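Long-range contacts in PG_0823 protein (Porphyromonas gingivalis, PDB 2FSW), which probably binds DNA as a winged helix-turn-helix transcriptional regulator of the HxlR family: residues W26-I30 and I48-S52; R40-L44 and L56-L60; K66-K72 and Y83-G89. One frame throughout, in Å; residues are numbered along the deposited sequence. Where two conformers were deposited one is given.

Interaction 1 (W26-I30 and I48-S52); sequences WTLLI and IPGIS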
loop_
_atom_site.group_PDB
_atom_site.type_symbol
_atom_site.label_atom_id
_atom_site.label_comp_id
_atom_site.label_asym_id
_atom_site.label_seq_id
_atom_site.Cartn_x
_atom_site.Cartn_y
_atom_site.Cartn_z
ATOM N N TRP B 26 0.957 -8.438 1.603
ATOM C CA TRP B 26 1.519 -8.787 2.910
ATOM C C TRP B 26 2.640 -7.890 3.407
ATOM O O TRP B 26 2.911 -7.860 4.607
ATOM C CB TRP B 26 2.011 -10.244 2.902
ATOM C CG TRP B 26 0.998 -11.238 2.427
ATOM C CD1 TRP B 26 1.066 -11.986 1.284
ATOM C CD2 TRP B 26 -0.229 -11.614 3.081
ATOM N NE1 TRP B 26 -0.035 -12.811 1.191
ATOM C CE2 TRP B 26 -0.843 -12.607 2.279
ATOM C CE3 TRP B 26 -0.853 -11.228 4.274
ATOM C CZ2 TRP B 26 -2.059 -13.205 2.623
ATOM C CZ3 TRP B 26 -2.058 -11.817 4.615
ATOM C CH2 TRP B 26 -2.652 -12.796 3.791
ATOM N N THR B 27 3.295 -7.177 2.495
ATOM C CA THR B 27 4.473 -6.356 2.831
ATOM C C THR B 27 4.300 -5.446 4.059
ATOM O O THR B 27 5.050 -5.560 5.019
ATOM C CB THR B 27 4.944 -5.507 1.623
ATOM O OG1 THR B 27 5.121 -6.358 0.483
ATOM C CG2 THR B 27 6.263 -4.830 1.929
ATOM N N LEU B 28 3.318 -4.546 4.002
ATOM C CA LEU B 28 3.108 -3.566 5.059
ATOM C C LEU B 28 2.597 -4.183 6.352
ATOM O O LEU B 28 2.905 -3.685 7.439
ATOM C CB LEU B 28 2.165 -2.448 4.585
ATOM C CG LEU B 28 2.807 -1.531 3.546
ATOM C CD1 LEU B 28 1.768 -0.624 2.885
ATOM C CD2 LEU B 28 3.941 -0.725 4.208
ATOM N N LEU B 29 1.811 -5.256 6.224
ATOM C CA LEU B 29 1.297 -5.988 7.390
ATOM C C LEU B 29 2.408 -6.684 8.175
ATOM O O LEU B 29 2.394 -6.713 9.404
ATOM C CB LEU B 29 0.260 -7.042 6.961
ATOM C CG LEU B 29 -1.219 -6.617 6.940
ATOM C CD1 LEU B 29 -2.051 -7.706 6.287
ATOM C CD2 LEU B 29 -1.747 -6.301 8.361
ATOM N N ILE B 30 3.356 -7.268 7.457
ATOM C CA ILE B 30 4.536 -7.852 8.077
ATOM C C ILE B 30 5.308 -6.793 8.875
ATOM O O ILE B 30 5.642 -7.015 10.047
ATOM C CB ILE B 30 5.421 -8.588 7.025
ATOM C CG1 ILE B 30 4.721 -9.892 6.614
ATOM C CG2 ILE B 30 6.800 -8.867 7.595
ATOM C CD1 ILE B 30 5.125 -10.479 5.267
ATOM N N ILE B 48 -0.253 -13.058 11.649
ATOM C CA ILE B 48 -0.970 -12.805 10.389
ATOM C C ILE B 48 -1.638 -14.105 9.890
ATOM O O ILE B 48 -1.156 -14.729 8.934
ATOM C CB ILE B 48 -0.034 -12.213 9.285
ATOM C CG1 ILE B 48 0.881 -11.118 9.871
ATOM C CG2 ILE B 48 -0.858 -11.656 8.124
ATOM C CD1 ILE B 48 2.029 -10.681 8.989
ATOM N N PRO B 49 -2.746 -14.523 10.535
ATOM C CA PRO B 49 -3.362 -15.797 10.146
ATOM C C PRO B 49 -3.980 -15.739 8.751
ATOM O O PRO B 49 -4.697 -14.786 8.418
ATOM C CB PRO B 49 -4.435 -16.015 11.220
ATOM C CG PRO B 49 -4.753 -14.635 11.700
ATOM C CD PRO B 49 -3.476 -13.870 11.635
ATOM N N GLY B 50 -3.680 -16.752 7.943
ATOM C CA GLY B 50 -4.180 -16.834 6.575
ATOM C C GLY B 50 -3.075 -16.716 5.542
ATOM O O GLY B 50 -3.245 -17.141 4.399
ATOM N N ILE B 51 -1.952 -16.114 5.933
ATOM C CA ILE B 51 -0.767 -16.068 5.070
ATOM C C ILE B 51 -0.114 -17.459 5.008
ATOM O O ILE B 51 0.194 -18.055 6.042
ATOM C CB ILE B 51 0.250 -14.974 5.511
ATOM C CG1 ILE B 51 1.269 -14.717 4.400
ATOM C CG2 ILE B 51 0.956 -15.334 6.828
ATOM C CD1 ILE B 51 2.198 -13.519 4.656
ATOM N N SER B 52 0.082 -17.970 3.795
ATOM C CA SER B 52 0.732 -19.270 3.609
ATOM C C SER B 52 2.220 -19.193 3.932
ATOM O O SER B 52 2.797 -18.100 3.984
ATOM C CB SER B 52 0.531 -19.789 2.178
ATOM O OG SER B 52 1.402 -19.137 1.265
#

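Interaction 2 (R40-L44 and L56-L60); sequences RYGEL and LIDEL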
loop_
_atom_site.group_PDB
_atom_site.type_symbol
_atom_site.label_atom_id
_atom_site.label_comp_id
_atom_site.label_asym_id
_atom_site.label_seq_id
_atom_site.Cartn_x
_atom_site.Cartn_y
_atom_site.Cartn_z
ATOM N N ARG B 40 10.041 -13.847 16.483
ATOM C CA ARG B 40 10.350 -15.139 15.878
ATOM C C ARG B 40 9.463 -15.365 14.666
ATOM O O ARG B 40 8.315 -14.927 14.653
ATOM C CB ARG B 40 10.119 -16.273 16.881
ATOM C CG ARG B 40 11.386 -16.874 17.481
ATOM C CD ARG B 40 11.235 -18.384 17.702
ATOM N NE ARG B 40 11.016 -19.102 16.440
ATOM C CZ ARG B 40 9.851 -19.603 16.043
ATOM N NH1 ARG B 40 8.773 -19.496 16.810
ATOM N NH2 ARG B 40 9.765 -20.217 14.872
ATOM N N TYR B 41 9.998 -16.048 13.658
ATOM C CA TYR B 41 9.230 -16.442 12.472
ATOM C C TYR B 41 7.837 -16.997 12.798
ATOM O O TYR B 41 6.848 -16.590 12.199
ATOM C CB TYR B 41 10.001 -17.508 11.676
ATOM C CG TYR B 41 9.205 -18.084 10.538
ATOM C CD1 TYR B 41 9.247 -17.498 9.275
ATOM C CD2 TYR B 41 8.384 -19.194 10.725
ATOM C CE1 TYR B 41 8.504 -18.010 8.223
ATOM C CE2 TYR B 41 7.633 -19.713 9.682
ATOM C CZ TYR B 41 7.702 -19.114 8.435
ATOM O OH TYR B 41 6.969 -19.613 7.391
ATOM N N GLY B 42 7.783 -17.945 13.733
ATOM C CA GLY B 42 6.540 -18.626 14.094
ATOM C C GLY B 42 5.506 -17.705 14.711
ATOM O O GLY B 42 4.320 -17.833 14.427
ATOM N N GLU B 43 5.959 -16.791 15.574
ATOM C CA GLU B 43 5.086 -15.768 16.153
ATOM C C GLU B 43 4.540 -14.847 15.056
ATOM O O GLU B 43 3.355 -14.496 15.069
ATOM C CB GLU B 43 5.836 -14.940 17.199
ATOM C CG GLU B 43 5.930 -15.563 18.578
ATOM C CD GLU B 43 6.867 -14.798 19.517
ATOM O OE1 GLU B 43 7.480 -13.778 19.102
ATOM O OE2 GLU B 43 7.000 -15.233 20.685
ATOM N N LEU B 44 5.410 -14.487 14.108
ATOM C CA LEU B 44 5.070 -13.595 12.993
ATOM C C LEU B 44 3.977 -14.240 12.148
ATOM O O LEU B 44 2.958 -13.615 11.862
ATOM C CB LEU B 44 6.308 -13.295 12.133
ATOM C CG LEU B 44 6.544 -11.920 11.474
ATOM C CD1 LEU B 44 7.434 -12.066 10.234
ATOM C CD2 LEU B 44 5.265 -11.149 11.129
ATOM N N LEU B 56 4.814 -15.968 3.154
ATOM C CA LEU B 56 5.633 -15.387 4.233
ATOM C C LEU B 56 7.132 -15.303 3.928
ATOM O O LEU B 56 7.735 -14.249 4.125
ATOM C CB LEU B 56 5.422 -16.113 5.571
ATOM C CG LEU B 56 5.268 -15.309 6.882
ATOM C CD1 LEU B 56 5.925 -16.014 8.060
ATOM C CD2 LEU B 56 5.755 -13.835 6.827
ATOM N N ILE B 57 7.729 -16.391 3.444
ATOM C CA ILE B 57 9.194 -16.430 3.287
ATOM C C ILE B 57 9.719 -15.730 2.030
ATOM O O ILE B 57 10.860 -15.262 2.013
ATOM C CB ILE B 57 9.812 -17.861 3.431
ATOM C CG1 ILE B 57 10.074 -18.538 2.072
ATOM C CG2 ILE B 57 9.015 -18.730 4.396
ATOM C CD1 ILE B 57 8.851 -19.009 1.321
ATOM N N ASP B 58 8.901 -15.682 0.980
ATOM C CA ASP B 58 9.241 -14.892 -0.200
ATOM C C ASP B 58 9.189 -13.410 0.183
ATOM O O ASP B 58 10.065 -12.627 -0.189
ATOM C CB ASP B 58 8.290 -15.192 -1.362
ATOM C CG ASP B 58 8.420 -16.618 -1.882
ATOM O OD1 ASP B 58 7.479 -17.057 -2.578
ATOM O OD2 ASP B 58 9.444 -17.302 -1.614
ATOM N N GLU B 59 8.174 -13.050 0.962
ATOM C CA GLU B 59 8.015 -11.681 1.456
ATOM C C GLU B 59 9.114 -11.313 2.463
ATOM O O GLU B 59 9.709 -10.245 2.373
ATOM C CB GLU B 59 6.615 -11.488 2.041
ATOM C CG GLU B 59 6.187 -10.042 2.185
ATOM C CD GLU B 59 5.913 -9.369 0.861
ATOM O OE1 GLU B 59 5.017 -9.836 0.118
ATOM O OE2 GLU B 59 6.591 -8.361 0.575
ATOM N N LEU B 60 9.407 -12.213 3.397
ATOM C CA LEU B 60 10.546 -12.031 4.307
ATOM C C LEU B 60 11.873 -11.868 3.558
ATOM O O LEU B 60 12.690 -11.033 3.939
ATOM C CB LEU B 60 10.635 -13.166 5.339
ATOM C CG LEU B 60 9.595 -13.157 6.474
ATOM C CD1 LEU B 60 9.638 -14.459 7.286
ATOM C CD2 LEU B 60 9.706 -11.925 7.391
#

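Interaction 3 (K66-K72 and Y83-G89); sequences KGLIKKK and YSLTPLG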
loop_
_atom_site.group_PDB
_atom_site.type_symbol
_atom_site.label_atom_id
_atom_site.label_comp_id
_atom_site.label_asym_id
_atom_site.label_seq_id
_atom_site.Cartn_x
_atom_site.Cartn_y
_atom_site.Cartn_z
ATOM N N LYS B 66 15.539 -5.617 0.447
ATOM C CA LYS B 66 15.314 -4.168 0.379
ATOM C C LYS B 66 15.899 -3.418 1.585
ATOM O O LYS B 66 15.870 -2.183 1.639
ATOM C CB LYS B 66 13.812 -3.858 0.239
ATOM C CG LYS B 66 13.161 -4.404 -1.034
ATOM C CD LYS B 66 13.631 -3.655 -2.258
ATOM C CE LYS B 66 13.086 -4.283 -3.510
ATOM N NZ LYS B 66 13.022 -3.292 -4.621
ATOM N N GLY B 67 16.432 -4.167 2.546
ATOM C CA GLY B 67 17.097 -3.584 3.706
ATOM C C GLY B 67 16.113 -2.988 4.691
ATOM O O GLY B 67 16.447 -2.061 5.437
ATOM N N LEU B 68 14.904 -3.542 4.703
ATOM C CA LEU B 68 13.820 -3.026 5.541
ATOM C C LEU B 68 13.705 -3.785 6.863
ATOM O O LEU B 68 13.293 -3.224 7.878
ATOM C CB LEU B 68 12.493 -3.070 4.773
ATOM C CG LEU B 68 12.319 -2.042 3.643
ATOM C CD1 LEU B 68 10.928 -2.150 3.028
ATOM C CD2 LEU B 68 12.565 -0.644 4.145
ATOM N N ILE B 69 14.066 -5.062 6.835
ATOM C CA ILE B 69 14.078 -5.894 8.030
ATOM C C ILE B 69 15.459 -6.572 8.140
ATOM O O ILE B 69 16.151 -6.740 7.130
ATOM C CB ILE B 69 12.923 -6.956 8.030
ATOM C CG1 ILE B 69 13.259 -8.151 7.127
ATOM C CG2 ILE B 69 11.571 -6.317 7.627
ATOM C CD1 ILE B 69 12.169 -9.183 7.014
ATOM N N LYS B 70 15.866 -6.926 9.356
ATOM C CA LYS B 70 17.087 -7.733 9.536
ATOM C C LYS B 70 16.812 -9.112 10.144
ATOM O O LYS B 70 15.875 -9.283 10.923
ATOM C CB LYS B 70 18.196 -6.969 10.286
ATOM C CG LYS B 70 17.790 -6.303 11.605
ATOM C CD LYS B 70 18.997 -5.627 12.281
ATOM C CE LYS B 70 18.975 -4.104 12.149
ATOM N NZ LYS B 70 18.114 -3.499 13.203
ATOM N N LYS B 71 17.634 -10.086 9.766
ATOM C CA LYS B 71 17.450 -11.491 10.148
ATOM C C LYS B 71 18.565 -11.976 11.077
ATOM O O LYS B 71 19.739 -11.899 10.717
ATOM C CB LYS B 71 17.406 -12.354 8.882
ATOM C CG LYS B 71 17.275 -13.849 9.097
ATOM C CD LYS B 71 17.231 -14.590 7.764
ATOM C CE LYS B 71 18.570 -14.538 7.038
ATOM N NZ LYS B 71 18.610 -15.416 5.832
ATOM N N LYS B 72 18.188 -12.452 12.267
ATOM C CA LYS B 72 19.134 -13.066 13.219
ATOM C C LYS B 72 19.001 -14.585 13.189
ATOM O O LYS B 72 17.939 -15.129 13.474
ATOM C CB LYS B 72 18.906 -12.586 14.660
ATOM C CG LYS B 72 19.120 -11.105 14.895
ATOM C CD LYS B 72 18.090 -10.573 15.881
ATOM C CE LYS B 72 17.453 -9.325 15.331
ATOM N NZ LYS B 72 15.974 -9.483 15.232
ATOM N N TYR B 83 13.408 -11.747 13.547
ATOM C CA TYR B 83 13.362 -10.579 12.675
ATOM C C TYR B 83 13.092 -9.296 13.453
ATOM O O TYR B 83 12.320 -9.283 14.414
ATOM C CB TYR B 83 12.297 -10.761 11.586
ATOM C CG TYR B 83 12.626 -11.842 10.582
ATOM C CD1 TYR B 83 13.419 -11.565 9.468
ATOM C CD2 TYR B 83 12.140 -13.149 10.742
ATOM C CE1 TYR B 83 13.724 -12.560 8.539
ATOM C CE2 TYR B 83 12.440 -14.142 9.826
ATOM C CZ TYR B 83 13.230 -13.845 8.720
ATOM O OH TYR B 83 13.534 -14.838 7.795
ATOM N N SER B 84 13.745 -8.222 13.028
ATOM C CA SER B 84 13.468 -6.878 13.543
ATOM C C SER B 84 13.569 -5.879 12.409
ATOM O O SER B 84 14.088 -6.204 11.338
ATOM C CB SER B 84 14.441 -6.501 14.655
ATOM O OG SER B 84 15.776 -6.644 14.214
ATOM N N LEU B 85 13.077 -4.668 12.640
ATOM C CA LEU B 85 13.167 -3.637 11.620
ATOM C C LEU B 85 14.540 -2.983 11.661
ATOM O O LEU B 85 15.088 -2.742 12.745
ATOM C CB LEU B 85 12.062 -2.559 11.780
ATOM C CG LEU B 85 10.580 -2.941 11.586
ATOM C CD1 LEU B 85 9.688 -1.695 11.542
ATOM C CD2 LEU B 85 10.327 -3.827 10.346
ATOM N N THR B 86 15.076 -2.698 10.473
ATOM C CA THR B 86 16.206 -1.784 10.312
ATOM C C THR B 86 15.766 -0.328 10.543
ATOM O O THR B 86 14.566 -0.048 10.632
ATOM C CB THR B 86 16.851 -1.923 8.909
ATOM O OG1 THR B 86 15.894 -1.605 7.889
ATOM C CG2 THR B 86 17.394 -3.337 8.686
ATOM N N PRO B 87 16.731 0.605 10.700
ATOM C CA PRO B 87 16.366 2.023 10.741
ATOM C C PRO B 87 15.583 2.490 9.504
ATOM O O PRO B 87 14.696 3.342 9.626
ATOM C CB PRO B 87 17.724 2.735 10.864
ATOM C CG PRO B 87 18.612 1.695 11.565
ATOM C CD PRO B 87 18.180 0.401 10.936
ATOM N N LEU B 88 15.892 1.925 8.335
ATOM C CA LEU B 88 15.095 2.185 7.128
ATOM C C LEU B 88 13.657 1.664 7.281
ATOM O O LEU B 88 12.697 2.396 7.036
ATOM C CB LEU B 88 15.763 1.574 5.884
ATOM C CG LEU B 88 15.076 1.867 4.534
ATOM C CD1 LEU B 88 15.042 3.351 4.215
ATOM C CD2 LEU B 88 15.807 1.092 3.426
ATOM N N GLY B 89 13.521 0.407 7.707
ATOM C CA GLY B 89 12.211 -0.213 7.911
ATOM C C GLY B 89 11.397 0.547 8.937
ATOM O O GLY B 89 10.163 0.620 8.848
#

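Interaction 1 (W26-I30 and I48-S52)
A tight turn can join a hydrophobic core by turning its two branched residues inward, and I48-S52 does so against W26-I30. I48 to I51 form a type II beta turn, closed by a weak bond from I51 N to I48 O (3.4 Å). With phi at 114°, G50 holds a conformation in which a CB would jam against the preceding carbonyl. The turn directs I48 and I51 to the same partner, W26. Over one face of the indole sits the I51 methyl: its CD1 lies 3.6 Å from the centroid of the five-membered ring, 22° off the normal, a CH-pi contact, and 3.4 Å from W26 CG. I48 meets the six-membered ring, with CG2 3.7 Å from W26 CZ3, and reaches the next helical turn, where its CD1 lies 3.7 Å from I30 CG1. Apolar side chains make up most of the contact, with no hydrogen bond between the segments. The turn connects helix 41-47 to helix 53-65, the helix-turn-helix pair of this fold, and S52, N-cap of the second, accepts a bond from M55 N on its OG. W26 and I30 also touch helix 53-65, while R16 of the second subunit packs on W26 and I48.

Interaction 2 (R40-L44 and L56-L60)
The fit of helix 41-47 against helix 53-65 shows how side-chain torsions bring apolar groups together. In this pair Y41 takes the t rotamer (chi1 173°), which carries its ring across to helix 53-65 although its CA-CB bond points sideways. There Y41 CE1 lies 3.3 Å from L56 CD1, a close approach, and Y41 CD1 is 3.7 Å from L60 CD1, which lies at the ring edge. L44 and L56 depart from the usual wells, with chi1 of -144° and -137°, and their tips remain 4.2 Å apart (L44 CD1 to L56 CD2). L60 keeps the m,t rotamer and puts its CD2 3.6 Å from L44 CD1. I57 has an off-well chi1 of 98° and touches the tyrosine near its hydroxyl, I57 CG2 lying 3.7 Å from Y41 OH. That hydroxyl is hydrogen-bonded to E53, one turn earlier on the same helix as L56. Between the two segments the contacts are apolar, consistent with hydrophobic burial holding the helix-turn-helix pair together, while the polar end of Y41 is satisfied beside the core.

Interaction 3 (K66-K72 and Y83-G89)
In the wing of this winged helix, the base of the beta hairpin illustrates how a hollow is filled from across a contact. The strands 69-72 and 83-85 run antiparallel at 151°. At their centre K70 and S84 form a hydrogen-bonded pair, K70 N to S84 O at 2.8 Å and S84 N to K70 O at 3.2 Å. The long arm of K70 bends over the second strand, lying along S84 (K70 CG to S84 OG 3.3 Å) until its NZ reaches L85 O at 3.2 Å. K72 folds back likewise, and its NZ makes a weak bond to S84 OG (3.0 Å), so two lysines arch over one small serine. On the face of K71 and Y83 the bulk is aromatic: the CD1-CE1 side of the Y83 ring meets two neighbours, I69 CD1 3.6 Å from Y83 CD1 and K71 CB 3.7 Å from Y83 CE1. Beyond the strands, helix 53-65 ends in a Schellman motif at G67 (phi 74°), and the carbonyls of G67 and L68 meet T86. T86 OG1 donates to G67 O (2.6 Å) and accepts from G89 N (3.1 Å), capping helix 87-90, while T86 N binds L68 O (3.2 Å). The missing side chain of G89 makes a hollow for L68 O, 3.2 Å from G89 CA; a CB there would clash. Beside it, L68 CD2 nests against L88 CG at 3.6 Å. Around this base, I69 and Y83 rest on helix 53-65, L68 and L85 on helix 27-34, Y83 pairs with I39 of strand 39-40, and L68 meets F102 of the second subunit.

How the interactions relate
Read from the N terminus, the chain first leaves the start of helix 27-34, and interaction 1 closes a loop when the turn 48-52 returns to it. Strand 39-40 and helix 41-47 lie within that loop, so interaction 2, opening at R40 and closing on helix 53-65, crosses it. The crossing is physical as well: T27 OG1 probably hydrogen-bonds E59 OE2 (2.5 Å), and I30 CD1 packs on L56 CD2 (3.8 Å). Interaction 3 follows in series, closing the hairpin loop after helix 53-65. It touches interaction 2 through L60, whose O lies 3.6 Å from I69 CD1. Helix 53-65 thus links the helical core to the wing.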